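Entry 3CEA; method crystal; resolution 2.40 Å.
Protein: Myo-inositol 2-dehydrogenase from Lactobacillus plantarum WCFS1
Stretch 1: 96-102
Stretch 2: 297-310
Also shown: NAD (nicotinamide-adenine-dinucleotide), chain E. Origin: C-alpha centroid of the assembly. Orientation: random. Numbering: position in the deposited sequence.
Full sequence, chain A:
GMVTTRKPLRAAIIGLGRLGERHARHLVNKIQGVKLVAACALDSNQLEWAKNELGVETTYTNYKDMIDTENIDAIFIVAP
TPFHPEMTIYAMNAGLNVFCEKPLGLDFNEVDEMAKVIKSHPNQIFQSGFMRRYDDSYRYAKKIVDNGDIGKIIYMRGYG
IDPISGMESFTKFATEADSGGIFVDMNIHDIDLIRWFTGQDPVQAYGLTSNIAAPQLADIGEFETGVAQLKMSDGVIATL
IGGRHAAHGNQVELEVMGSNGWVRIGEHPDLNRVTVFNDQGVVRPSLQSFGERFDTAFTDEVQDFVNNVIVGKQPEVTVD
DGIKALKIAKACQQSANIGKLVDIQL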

ATOM      1  N   LEU A  96     -10.387 -21.419 -43.124  1.00 44.45           N
ATOM      2  CA  LEU A  96      -9.453 -20.770 -42.211  1.00 44.08           C
ATOM      3  C   LEU A  96      -9.783 -21.033 -40.743  1.00 43.96           C
ATOM      4  O   LEU A  96     -10.946 -21.223 -40.376  1.00 43.69           O
ATOM      5  CB  LEU A  96      -9.425 -19.257 -42.470  1.00 44.07           C
ATOM      6  CG  LEU A  96      -8.528 -18.647 -43.556  1.00 43.84           C
ATOM      7  CD1 LEU A  96      -8.764 -19.239 -44.944  1.00 45.57           C
ATOM      8  CD2 LEU A  96      -8.728 -17.143 -43.590  1.00 43.92           C
ATOM      9  N   ASN A  97      -8.743 -21.057 -39.914  1.00 43.77           N
ATOM     10  CA  ASN A  97      -8.903 -21.033 -38.468  1.00 43.59           C
ATOM     11  C   ASN A  97      -9.035 -19.580 -38.041  1.00 43.43           C
ATOM     12  O   ASN A  97      -8.322 -18.714 -38.549  1.00 43.27           O
ATOM     13  CB  ASN A  97      -7.711 -21.700 -37.779  1.00 43.71           C
ATOM     14  CG  ASN A  97      -7.556 -23.160 -38.167  1.00 44.40           C
ATOM     15  OD1 ASN A  97      -8.225 -24.038 -37.615  1.00 45.21           O
ATOM     16  ND2 ASN A  97      -6.670 -23.429 -39.121  1.00 43.63           N
ATOM     17  N   VAL A  98      -9.954 -19.309 -37.120  1.00 43.51           N
ATOM     18  CA  VAL A  98     -10.318 -17.933 -36.793  1.00 43.31           C
ATOM     19  C   VAL A  98     -10.082 -17.578 -35.328  1.00 43.70           C
ATOM     20  O   VAL A  98     -10.575 -18.255 -34.420  1.00 43.51           O
ATOM     21  CB  VAL A  98     -11.800 -17.626 -37.168  1.00 43.22           C
ATOM     22  CG1 VAL A  98     -12.173 -16.200 -36.787  1.00 42.74           C
ATOM     23  CG2 VAL A  98     -12.046 -17.856 -38.650  1.00 41.98           C
ATOM     24  N   PHE A  99      -9.312 -16.514 -35.118  1.00 44.03           N
ATOM     25  CA  PHE A  99      -9.255 -15.836 -33.833  1.00 44.27           C
ATOM     26  C   PHE A  99     -10.007 -14.519 -33.975  1.00 44.69           C
ATOM     27  O   PHE A  99      -9.549 -13.601 -34.658  1.00 44.83           O
ATOM     28  CB  PHE A  99      -7.806 -15.588 -33.409  1.00 44.23           C
ATOM     29  CG  PHE A  99      -7.667 -14.953 -32.049  1.00 44.37           C
ATOM     30  CD1 PHE A  99      -7.746 -13.567 -31.897  1.00 43.48           C
ATOM     31  CD2 PHE A  99      -7.445 -15.739 -30.922  1.00 43.73           C
ATOM     32  CE1 PHE A  99      -7.618 -12.975 -30.645  1.00 43.95           C
ATOM     33  CE2 PHE A  99      -7.310 -15.155 -29.663  1.00 45.19           C
ATOM     34  CZ  PHE A  99      -7.398 -13.769 -29.525  1.00 44.59           C
ATOM     35  N   CYS A 100     -11.169 -14.439 -33.337  1.00 45.18           N
ATOM     36  CA  CYS A 100     -11.984 -13.231 -33.380  1.00 45.63           C
ATOM     37  C   CYS A 100     -11.974 -12.541 -32.024  1.00 46.12           C
ATOM     38  O   CYS A 100     -12.144 -13.188 -30.986  1.00 46.30           O
ATOM     39  CB  CYS A 100     -13.420 -13.570 -33.791  1.00 45.78           C
ATOM     40  SG  CYS A 100     -14.453 -12.144 -34.197  1.00 45.42           S
ATOM     41  N   GLU A 101     -11.770 -11.227 -32.036  1.00 46.49           N
ATOM     42  CA  GLU A 101     -11.825 -10.435 -30.813  1.00 46.87           C
ATOM     43  C   GLU A 101     -13.229 -10.370 -30.231  1.00 47.48           C
ATOM     44  O   GLU A 101     -14.218 -10.596 -30.933  1.00 47.35           O
ATOM     45  CB  GLU A 101     -11.283  -9.018 -31.040  1.00 46.91           C
ATOM     46  CG  GLU A 101      -9.794  -8.855 -30.733  1.00 46.11           C
ATOM     47  CD  GLU A 101      -9.425  -9.201 -29.289  1.00 45.58           C
ATOM     48  OE1 GLU A 101     -10.317  -9.226 -28.412  1.00 44.65           O
ATOM     49  OE2 GLU A 101      -8.226  -9.437 -29.029  1.00 44.88           O
ATOM     50  N   LYS A 102     -13.299 -10.074 -28.935  1.00 48.23           N
ATOM     51  CA  LYS A 102     -14.566  -9.921 -28.231  1.00 48.73           C
ATOM     52  C   LYS A 102     -15.188  -8.563 -28.580  1.00 49.26           C
ATOM     53  O   LYS A 102     -14.463  -7.625 -28.912  1.00 49.55           O
ATOM     54  CB  LYS A 102     -14.346 -10.063 -26.715  1.00 48.70           C
ATOM     55  CG  LYS A 102     -13.574  -8.916 -26.058  1.00 48.26           C
ATOM     56  CD  LYS A 102     -14.530  -7.870 -25.502  1.00 50.92           C
ATOM     57  CE  LYS A 102     -13.975  -6.463 -25.635  1.00 53.02           C
ATOM     58  NZ  LYS A 102     -14.845  -5.455 -24.968  1.00 51.31           N
ATOM     59  N   ALA A 297      -0.950 -11.086 -21.259  1.00 42.27           N
ATOM     60  CA  ALA A 297      -2.158 -11.890 -21.467  1.00 41.81           C
ATOM     61  C   ALA A 297      -2.563 -11.949 -22.941  1.00 41.79           C
ATOM     62  O   ALA A 297      -2.964 -13.004 -23.430  1.00 41.62           O
ATOM     63  CB  ALA A 297      -3.307 -11.366 -20.614  1.00 41.78           C
ATOM     64  N   PHE A 298      -2.453 -10.814 -23.634  1.00 42.10           N
ATOM     65  CA  PHE A 298      -2.701 -10.741 -25.077  1.00 42.09           C
ATOM     66  C   PHE A 298      -1.731 -11.617 -25.859  1.00 42.45           C
ATOM     67  O   PHE A 298      -2.120 -12.275 -26.823  1.00 42.86           O
ATOM     68  CB  PHE A 298      -2.579  -9.304 -25.579  1.00 41.92           C
ATOM     69  CG  PHE A 298      -3.784  -8.448 -25.298  1.00 42.36           C
ATOM     70  CD1 PHE A 298      -5.053  -8.837 -25.723  1.00 40.44           C
ATOM     71  CD2 PHE A 298      -3.641  -7.229 -24.640  1.00 41.40           C
ATOM     72  CE1 PHE A 298      -6.164  -8.038 -25.477  1.00 41.47           C
ATOM     73  CE2 PHE A 298      -4.748  -6.417 -24.389  1.00 42.64           C
ATOM     74  CZ  PHE A 298      -6.012  -6.823 -24.807  1.00 42.45           C
ATOM     75  N   THR A 299      -0.464 -11.606 -25.451  1.00 42.57           N
ATOM     76  CA  THR A 299       0.556 -12.432 -26.082  1.00 42.56           C
ATOM     77  C   THR A 299       0.271 -13.907 -25.810  1.00 42.92           C
ATOM     78  O   THR A 299       0.218 -14.712 -26.740  1.00 42.86           O
ATOM     79  CB  THR A 299       1.971 -12.037 -25.603  1.00 42.44           C
ATOM     80  OG1 THR A 299       2.233 -10.681 -25.979  1.00 42.98           O
ATOM     81  CG2 THR A 299       3.039 -12.931 -26.222  1.00 42.95           C
ATOM     82  N   ASP A 300       0.058 -14.245 -24.539  1.00 43.23           N
ATOM     83  CA  ASP A 300      -0.167 -15.629 -24.130  1.00 43.86           C
ATOM     84  C   ASP A 300      -1.409 -16.272 -24.763  1.00 44.14           C
ATOM     85  O   ASP A 300      -1.383 -17.463 -25.100  1.00 44.51           O
ATOM     86  CB  ASP A 300      -0.197 -15.749 -22.598  1.00 43.93           C
ATOM     87  CG  ASP A 300       1.185 -15.554 -21.961  1.00 44.97           C
ATOM     88  OD1 ASP A 300       2.204 -15.548 -22.689  1.00 45.35           O
ATOM     89  OD2 ASP A 300       1.254 -15.410 -20.719  1.00 44.05           O
ATOM     90  N   GLU A 301      -2.478 -15.492 -24.937  1.00 43.88           N
ATOM     91  CA  GLU A 301      -3.715 -16.004 -25.548  1.00 43.89           C
ATOM     92  C   GLU A 301      -3.563 -16.287 -27.040  1.00 44.41           C
ATOM     93  O   GLU A 301      -4.098 -17.278 -27.545  1.00 44.78           O
ATOM     94  CB  GLU A 301      -4.905 -15.066 -25.305  1.00 43.72           C
ATOM     95  CG  GLU A 301      -4.889 -13.776 -26.109  1.00 43.41           C
ATOM     96  CD  GLU A 301      -6.241 -13.100 -26.186  1.00 43.60           C
ATOM     97  OE1 GLU A 301      -7.258 -13.722 -25.807  1.00 43.07           O
ATOM     98  OE2 GLU A 301      -6.284 -11.938 -26.639  1.00 43.69           O
ATOM     99  N   VAL A 302      -2.843 -15.409 -27.739  1.00 44.57           N
ATOM    100  CA  VAL A 302      -2.596 -15.570 -29.170  1.00 44.63           C
ATOM    101  C   VAL A 302      -1.664 -16.758 -29.403  1.00 44.50           C
ATOM    102  O   VAL A 302      -1.857 -17.528 -30.346  1.00 44.69           O
ATOM    103  CB  VAL A 302      -2.051 -14.267 -29.813  1.00 44.74           C
ATOM    104  CG1 VAL A 302      -1.520 -14.521 -31.220  1.00 44.09           C
ATOM    105  CG2 VAL A 302      -3.143 -13.208 -29.851  1.00 45.42           C
ATOM    106  N   GLN A 303      -0.673 -16.908 -28.525  1.00 44.24           N
ATOM    107  CA  GLN A 303       0.211 -18.068 -28.545  1.00 44.21           C
ATOM    108  C   GLN A 303      -0.580 -19.357 -28.315  1.00 44.07           C
ATOM    109  O   GLN A 303      -0.330 -20.366 -28.976  1.00 44.02           O
ATOM    110  CB  GLN A 303       1.321 -17.929 -27.498  1.00 44.30           C
ATOM    111  CG  GLN A 303       2.380 -19.033 -27.551  1.00 44.08           C
ATOM    112  CD  GLN A 303       3.257 -18.942 -28.787  1.00 44.67           C
ATOM    113  OE1 GLN A 303       4.042 -18.005 -28.938  1.00 45.24           O
ATOM    114  NE2 GLN A 303       3.129 -19.921 -29.676  1.00 44.31           N
ATOM    115  N   ASP A 304      -1.534 -19.310 -27.385  1.00 44.03           N
ATOM    116  CA  ASP A 304      -2.400 -20.453 -27.099  1.00 44.11           C
ATOM    117  C   ASP A 304      -3.231 -20.836 -28.325  1.00 44.03           C
ATOM    118  O   ASP A 304      -3.390 -22.023 -28.623  1.00 43.91           O
ATOM    119  CB  ASP A 304      -3.307 -20.166 -25.897  1.00 44.13           C
ATOM    120  CG  ASP A 304      -4.167 -21.364 -25.507  1.00 44.72           C
ATOM    121  OD1 ASP A 304      -3.612 -22.467 -25.293  1.00 45.49           O
ATOM    122  OD2 ASP A 304      -5.402 -21.198 -25.407  1.00 44.14           O
ATOM    123  N   PHE A 305      -3.745 -19.827 -29.029  1.00 43.71           N
ATOM    124  CA  PHE A 305      -4.490 -20.031 -30.273  1.00 43.74           C
ATOM    125  C   PHE A 305      -3.630 -20.697 -31.344  1.00 43.85           C
ATOM    126  O   PHE A 305      -4.067 -21.649 -31.991  1.00 43.90           O
ATOM    127  CB  PHE A 305      -5.055 -18.701 -30.792  1.00 43.71           C
ATOM    128  CG  PHE A 305      -5.595 -18.770 -32.197  1.00 42.92           C
ATOM    129  CD1 PHE A 305      -6.849 -19.316 -32.449  1.00 41.94           C
ATOM    130  CD2 PHE A 305      -4.849 -18.284 -33.267  1.00 43.58           C
ATOM    131  CE1 PHE A 305      -7.353 -19.381 -33.744  1.00 42.08           C
ATOM    132  CE2 PHE A 305      -5.342 -18.344 -34.568  1.00 42.28           C
ATOM    133  CZ  PHE A 305      -6.598 -18.893 -34.807  1.00 42.87           C
ATOM    134  N   VAL A 306      -2.415 -20.182 -31.528  1.00 43.91           N
ATOM    135  CA  VAL A 306      -1.466 -20.726 -32.500  1.00 43.85           C
ATOM    136  C   VAL A 306      -1.142 -22.186 -32.174  1.00 44.02           C
ATOM    137  O   VAL A 306      -1.155 -23.039 -33.065  1.00 44.19           O
ATOM    138  CB  VAL A 306      -0.180 -19.856 -32.593  1.00 43.74           C
ATOM    139  CG1 VAL A 306       0.920 -20.569 -33.375  1.00 43.52           C
ATOM    140  CG2 VAL A 306      -0.495 -18.515 -33.239  1.00 43.18           C
ATOM    141  N   ASN A 307      -0.873 -22.464 -30.896  1.00 44.02           N
ATOM    142  CA  ASN A 307      -0.664 -23.830 -30.416  1.00 44.13           C
ATOM    143  C   ASN A 307      -1.891 -24.706 -30.663  1.00 44.37           C
ATOM    144  O   ASN A 307      -1.764 -25.862 -31.073  1.00 44.37           O
ATOM    145  CB  ASN A 307      -0.316 -23.839 -28.923  1.00 44.09           C
ATOM    146  CG  ASN A 307       1.000 -23.137 -28.613  1.00 44.71           C
ATOM    147  OD1 ASN A 307       1.930 -23.136 -29.424  1.00 43.44           O
ATOM    148  ND2 ASN A 307       1.082 -22.538 -27.427  1.00 43.49           N
ATOM    149  N   ASN A 308      -3.072 -24.142 -30.412  1.00 44.57           N
ATOM    150  CA  ASN A 308      -4.339 -24.843 -30.614  1.00 44.63           C
ATOM    151  C   ASN A 308      -4.560 -25.272 -32.061  1.00 44.68           C
ATOM    152  O   ASN A 308      -5.013 -26.389 -32.312  1.00 44.70           O
ATOM    153  CB  ASN A 308      -5.519 -23.998 -30.118  1.00 44.64           C
ATOM    154  CG  ASN A 308      -5.673 -24.029 -28.604  1.00 44.45           C
ATOM    155  OD1 ASN A 308      -4.984 -24.778 -27.910  1.00 44.61           O
ATOM    156  ND2 ASN A 308      -6.581 -23.207 -28.087  1.00 43.88           N
ATOM    157  N   VAL A 309      -4.233 -24.386 -33.003  1.00 44.63           N
ATOM    158  CA  VAL A 309      -4.323 -24.702 -34.432  1.00 44.87           C
ATOM    159  C   VAL A 309      -3.352 -25.832 -34.804  1.00 45.30           C
ATOM    160  O   VAL A 309      -3.724 -26.766 -35.518  1.00 45.19           O
ATOM    161  CB  VAL A 309      -4.077 -23.453 -35.328  1.00 44.79           C
ATOM    162  CG1 VAL A 309      -4.138 -23.823 -36.809  1.00 44.00           C
ATOM    163  CG2 VAL A 309      -5.090 -22.355 -35.025  1.00 43.95           C
ATOM    164  N   ILE A 310      -2.121 -25.740 -34.299  1.00 45.89           N
ATOM    165  CA  ILE A 310      -1.070 -26.735 -34.544  1.00 46.10           C
ATOM    166  C   ILE A 310      -1.447 -28.113 -33.987  1.00 46.78           C
ATOM    167  O   ILE A 310      -1.420 -29.106 -34.716  1.00 47.18           O
ATOM    168  CB  ILE A 310       0.304 -26.265 -33.973  1.00 46.07           C
ATOM    169  CG1 ILE A 310       0.846 -25.082 -34.785  1.00 45.81           C
ATOM    170  CG2 ILE A 310       1.318 -27.412 -33.954  1.00 46.01           C
ATOM    171  CD1 ILE A 310       1.960 -24.299 -34.105  1.00 45.62           C
TER
HETATM  172  PA  NAD E 400     -10.205   0.626 -33.734  1.00 47.24           P
HETATM  173  O1A NAD E 400      -9.121   1.310 -32.994  1.00 46.59           O
HETATM  174  O2A NAD E 400     -11.244   1.576 -34.190  1.00 47.10           O
HETATM  175  O5B NAD E 400      -9.567  -0.192 -34.965  1.00 50.10           O
HETATM  176  C5B NAD E 400     -10.391  -0.759 -35.964  1.00 53.34           C
HETATM  177  C4B NAD E 400      -9.541  -1.158 -37.168  1.00 54.76           C
HETATM  178  O4B NAD E 400     -10.280  -1.989 -38.048  1.00 55.87           O
HETATM  179  C3B NAD E 400      -9.085   0.047 -37.974  1.00 55.00           C
HETATM  180  O3B NAD E 400      -7.712  -0.108 -38.236  1.00 54.65           O
HETATM  181  C2B NAD E 400      -9.882  -0.018 -39.263  1.00 56.34           C
HETATM  182  O2B NAD E 400      -9.140   0.415 -40.380  1.00 57.36           O
HETATM  183  C1B NAD E 400     -10.239  -1.492 -39.373  1.00 55.99           C
HETATM  184  N9A NAD E 400     -11.537  -1.690 -40.044  1.00 56.19           N
HETATM  185  C8A NAD E 400     -12.736  -1.105 -39.718  1.00 56.40           C
HETATM  186  N7A NAD E 400     -13.687  -1.552 -40.570  1.00 56.27           N
HETATM  187  C5A NAD E 400     -13.110  -2.412 -41.439  1.00 56.29           C
HETATM  188  C6A NAD E 400     -13.620  -3.145 -42.506  1.00 55.56           C
HETATM  189  N6A NAD E 400     -14.936  -3.248 -42.658  1.00 55.25           N
HETATM  190  N1A NAD E 400     -12.774  -3.963 -43.233  1.00 56.21           N
HETATM  191  C2A NAD E 400     -11.431  -4.051 -42.903  1.00 55.83           C
HETATM  192  N3A NAD E 400     -10.930  -3.318 -41.842  1.00 55.08           N
HETATM  193  C4A NAD E 400     -11.756  -2.512 -41.121  1.00 56.11           C
HETATM  194  O3  NAD E 400     -10.877  -0.515 -32.816  1.00 49.83           O
HETATM  195  PN  NAD E 400     -10.032  -1.326 -31.709  1.00 48.70           P
HETATM  196  O1N NAD E 400      -8.695  -1.657 -32.259  1.00 46.84           O
HETATM  197  O2N NAD E 400     -10.162  -0.588 -30.436  1.00 49.70           O
HETATM  198  O5D NAD E 400     -10.855  -2.692 -31.510  1.00 49.86           O
HETATM  199  C5D NAD E 400     -11.292  -3.498 -32.578  1.00 48.86           C
HETATM  200  C4D NAD E 400     -12.022  -4.701 -31.986  1.00 48.59           C
HETATM  201  O4D NAD E 400     -11.305  -5.206 -30.873  1.00 48.80           O
HETATM  202  C3D NAD E 400     -13.419  -4.337 -31.505  1.00 48.69           C
HETATM  203  O3D NAD E 400     -14.338  -5.272 -32.019  1.00 48.31           O
HETATM  204  C2D NAD E 400     -13.342  -4.430 -29.993  1.00 48.39           C
HETATM  205  O2D NAD E 400     -14.514  -4.975 -29.437  1.00 48.85           O
HETATM  206  C1D NAD E 400     -12.140  -5.329 -29.737  1.00 48.25           C
HETATM  207  N1N NAD E 400     -11.424  -4.948 -28.503  1.00 48.25           N
HETATM  208  C2N NAD E 400     -11.153  -5.917 -27.570  1.00 48.31           C
HETATM  209  C3N NAD E 400     -10.479  -5.594 -26.388  1.00 48.30           C
HETATM  210  C7N NAD E 400     -10.023  -6.668 -25.441  1.00 49.04           C
HETATM  211  O7N NAD E 400      -9.761  -6.312 -24.103  1.00 47.83           O
HETATM  212  N7N NAD E 400      -9.876  -7.924 -25.874  1.00 48.79           N
HETATM  213  C4N NAD E 400     -10.085  -4.277 -26.162  1.00 47.76           C
HETATM  214  C5N NAD E 400     -10.365  -3.299 -27.114  1.00 47.89           C
HETATM  215  C6N NAD E 400     -11.037  -3.649 -28.284  1.00 47.25           C

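Strand 97-100 runs nearly antiparallel to helix 297-310 (164°, axes 9.9 Å apart at closest approach), and the 370 Å² buried between the stretches is held by packing alone, with no hydrogen bond crossing it. Asn97 points toward the helix and lays its amide against an aliphatic neighbor, Asn97 ND2 lying 3.5 Å from Val309 CG1; both polar ends of this side chain are hydrogen-bonded elsewhere in the structure, so the apolar contact leaves neither unsatisfied. Val98 turns its side chain away, in the alternation usual for a strand, and meets the helix through its backbone, Val98 O lying 3.5 Å from Phe305 CE1.

Phe99, buried like its partner Phe305, has the largest area covered by the other stretch (101 Å²), and large apolar rings suit this interior. With chi1 at t, Phe99 CB sits 3.7 Å from the Phe305 ring centroid, almost on the ring normal, and the Phe99 ring edge is directed at the Phe305 face, with planes at 69°. Phe99 CZ reaches 4.3 Å from Val302 CG2 and 3.6 Å from Glu301 OE2, which lies at the ring edge, where the polarized C-H groups suit a carboxylate oxygen.

Beyond Cys100, Glu101 OE2 comes within 4.0 Å of Glu301 OE2, a close approach of like charges that cannot itself hold the stretches together; Glu101 OE2 is hydrogen-bonded elsewhere in the structure, while Glu101 OE1 accepts hydrogen bonds from Lys102 N (3.1 Å) and NAD N7N (2.9 Å).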